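Local structure of xyloglucan-specific endo-beta-1,4-glucanase BoGH5A (Bacteroides ovatus, 3ZMR) at residues Lys196-Val201 with Leu246-Tyr251. The protein cleaves the beta-1,4-glucosidic backbone of xyloglucan with retention of anomeric configuration, releasing xyloglucan oligosaccharides. Sequence-based numbering, arbitrary orientation.
Sequences KVEAAV and LRFRDY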
loop_
_atom_site.group_PDB
_atom_site.type_symbol
_atom_site.label_atom_id
_atom_site.label_comp_id
_atom_site.label_asym_id
_atom_site.label_seq_id
_atom_site.Cartn_x
_atom_site.Cartn_y
_atom_site.Cartn_z
ATOM N N LYS A 196 7.860 9.539 20.857
ATOM C CA LYS A 196 9.160 9.206 20.231
ATOM C C LYS A 196 9.030 9.159 18.703
ATOM O O LYS A 196 9.842 9.677 17.966
ATOM C CB LYS A 196 9.686 7.854 20.757
ATOM C CG LYS A 196 10.218 7.915 22.183
ATOM C CD LYS A 196 10.512 6.537 22.736
ATOM C CE LYS A 196 11.827 5.976 22.226
ATOM N NZ LYS A 196 12.155 4.731 23.004
ATOM N N VAL A 197 7.980 8.488 18.246
ATOM C CA VAL A 197 7.692 8.436 16.814
ATOM C C VAL A 197 7.524 9.879 16.253
ATOM O O VAL A 197 8.112 10.274 15.234
ATOM C CB VAL A 197 6.461 7.559 16.510
ATOM C CG1 VAL A 197 6.208 7.561 15.002
ATOM C CG2 VAL A 197 6.657 6.131 17.032
ATOM N N GLU A 198 6.694 10.662 16.925
ATOM C CA GLU A 198 6.466 12.043 16.487
ATOM C C GLU A 198 7.755 12.870 16.452
ATOM O O GLU A 198 7.946 13.687 15.558
ATOM C CB GLU A 198 5.403 12.711 17.383
ATOM C CG GLU A 198 5.080 14.124 16.909
ATOM C CD GLU A 198 3.983 14.844 17.652
ATOM O OE1 GLU A 198 3.641 14.407 18.753
ATOM O OE2 GLU A 198 3.553 15.919 17.143
ATOM N N ALA A 199 8.634 12.684 17.449
ATOM C CA ALA A 199 9.875 13.464 17.483
ATOM C C ALA A 199 10.742 13.170 16.228
ATOM O O ALA A 199 11.365 14.057 15.645
ATOM C CB ALA A 199 10.661 13.173 18.745
ATOM N N ALA A 200 10.745 11.907 15.809
ATOM C CA ALA A 200 11.514 11.513 14.617
ATOM C C ALA A 200 10.876 12.081 13.348
ATOM O O ALA A 200 11.555 12.583 12.461
ATOM C CB ALA A 200 11.624 10.003 14.532
ATOM N N VAL A 201 9.552 12.016 13.276
ATOM C CA VAL A 201 8.828 12.588 12.142
ATOM C C VAL A 201 9.109 14.104 12.034
ATOM O O VAL A 201 9.425 14.614 10.966
ATOM C CB VAL A 201 7.321 12.315 12.258
ATOM C CG1 VAL A 201 6.536 13.176 11.267
ATOM C CG2 VAL A 201 7.041 10.827 12.070
ATOM N N LEU A 246 -5.015 10.745 14.547
ATOM C CA LEU A 246 -5.301 11.885 15.439
ATOM C C LEU A 246 -4.036 12.554 15.931
ATOM O O LEU A 246 -3.963 13.788 16.014
ATOM C CB LEU A 246 -6.198 11.463 16.605
ATOM C CG LEU A 246 -7.685 11.196 16.246
ATOM C CD1 LEU A 246 -8.441 10.586 17.412
ATOM C CD2 LEU A 246 -8.364 12.467 15.762
ATOM N N ARG A 247 -3.020 11.762 16.249
ATOM C CA ARG A 247 -1.766 12.375 16.735
ATOM C C ARG A 247 -1.131 13.274 15.651
ATOM O O ARG A 247 -0.601 14.345 15.957
ATOM C CB ARG A 247 -0.759 11.308 17.209
ATOM C CG ARG A 247 0.636 11.848 17.513
ATOM C CD ARG A 247 0.660 12.805 18.676
ATOM N NE ARG A 247 0.546 12.126 19.959
ATOM C CZ ARG A 247 1.539 11.997 20.859
ATOM N NH1 ARG A 247 2.753 12.444 20.619
ATOM N NH2 ARG A 247 1.293 11.375 22.006
ATOM N N PHE A 248 -1.166 12.800 14.393
ATOM C CA PHE A 248 -0.480 13.459 13.301
ATOM C C PHE A 248 -1.363 14.344 12.394
ATOM O O PHE A 248 -0.937 14.829 11.342
ATOM C CB PHE A 248 0.280 12.416 12.476
ATOM C CG PHE A 248 1.486 11.845 13.173
ATOM C CD1 PHE A 248 2.680 12.562 13.208
ATOM C CD2 PHE A 248 1.431 10.601 13.784
ATOM C CE1 PHE A 248 3.759 12.051 13.867
ATOM C CE2 PHE A 248 2.518 10.082 14.452
ATOM C CZ PHE A 248 3.686 10.794 14.480
ATOM N N ARG A 249 -2.593 14.605 12.847
ATOM C CA ARG A 249 -3.603 15.248 12.010
ATOM C C ARG A 249 -3.195 16.643 11.525
ATOM O O ARG A 249 -3.592 17.047 10.433
ATOM C CB ARG A 249 -4.931 15.347 12.807
ATOM C CG ARG A 249 -6.083 15.951 11.986
ATOM C CD ARG A 249 -7.437 15.696 12.595
ATOM N NE ARG A 249 -7.533 16.147 13.980
ATOM C CZ ARG A 249 -8.591 15.977 14.759
ATOM N NH1 ARG A 249 -9.675 15.322 14.339
ATOM N NH2 ARG A 249 -8.539 16.435 16.003
ATOM N N ASP A 250 -2.455 17.399 12.344
ATOM C CA ASP A 250 -2.135 18.801 12.001
ATOM C C ASP A 250 -0.869 18.985 11.186
ATOM O O ASP A 250 -0.495 20.108 10.904
ATOM C CB ASP A 250 -2.118 19.689 13.245
ATOM C CG ASP A 250 -3.473 19.777 13.932
ATOM O OD1 ASP A 250 -4.531 19.503 13.313
ATOM O OD2 ASP A 250 -3.491 20.146 15.124
ATOM N N TYR A 251 -0.209 17.898 10.789
ATOM C CA TYR A 251 0.975 18.000 9.924
ATOM C C TYR A 251 0.587 18.262 8.474
ATOM O O TYR A 251 -0.478 17.830 8.010
ATOM C CB TYR A 251 1.875 16.750 10.039
ATOM C CG TYR A 251 2.621 16.695 11.376
ATOM C CD1 TYR A 251 2.016 16.212 12.519
ATOM C CD2 TYR A 251 3.878 17.244 11.495
ATOM C CE1 TYR A 251 2.679 16.220 13.746
ATOM C CE2 TYR A 251 4.562 17.248 12.682
ATOM C CZ TYR A 251 3.965 16.748 13.815
ATOM O OH TYR A 251 4.703 16.799 14.993
#
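Val197 meets Phe248 where two successive outer helices of the (beta/alpha)8 barrel lie against each other, a worked example of neighbouring helices sharing an apolar layer next to the strands and a polar one farther out. CG1 of Val197, anti to its backbone N (chi1 179°), approaches CZ of the ring at 4.1 Å, the two side chains crossing at about a right angle.

One residue on, Glu198 serves both layers. Its CA lies 3.6 Å from Phe248 CZ, and its side chain and the ring run past each other in opposing senses. With CG anti to the backbone N (chi1 -177°) and the chain extended beyond it, the carboxylate is carried across to Arg247 and Tyr251, and each oxygen takes one donor from 246-251. OE1 accepts a hydrogen bond from NH1 of Arg247 at 2.9 Å, part of a salt bridge; the acceptor lies near the guanidinium plane, although the two planar groups are turned 61° apart. The same NH1 also pairs with Asp195, so the positive charge is shared between two acids of helix 191-206. Replacing Glu198 by an alanine would probably deprive the Tyr251 hydroxyl of its acceptor and leave Arg247 with Asp195 as the one remaining acid of this pair.

A turn further along, Val201 completes the seat for the Phe248 ring, its CB and CG2 each 3.9 Å from CE1. Ile213 and Leu255, from the barrel strands 210-214 and 255-258, touch both side chains, tying the helix pair to the barrel wall. A type I turn from Phe248 to Tyr251 brings the tyrosine up to the carboxylate, where its OH donates a 2.6 Å hydrogen bond to the anti lone pair of Glu198 OE2.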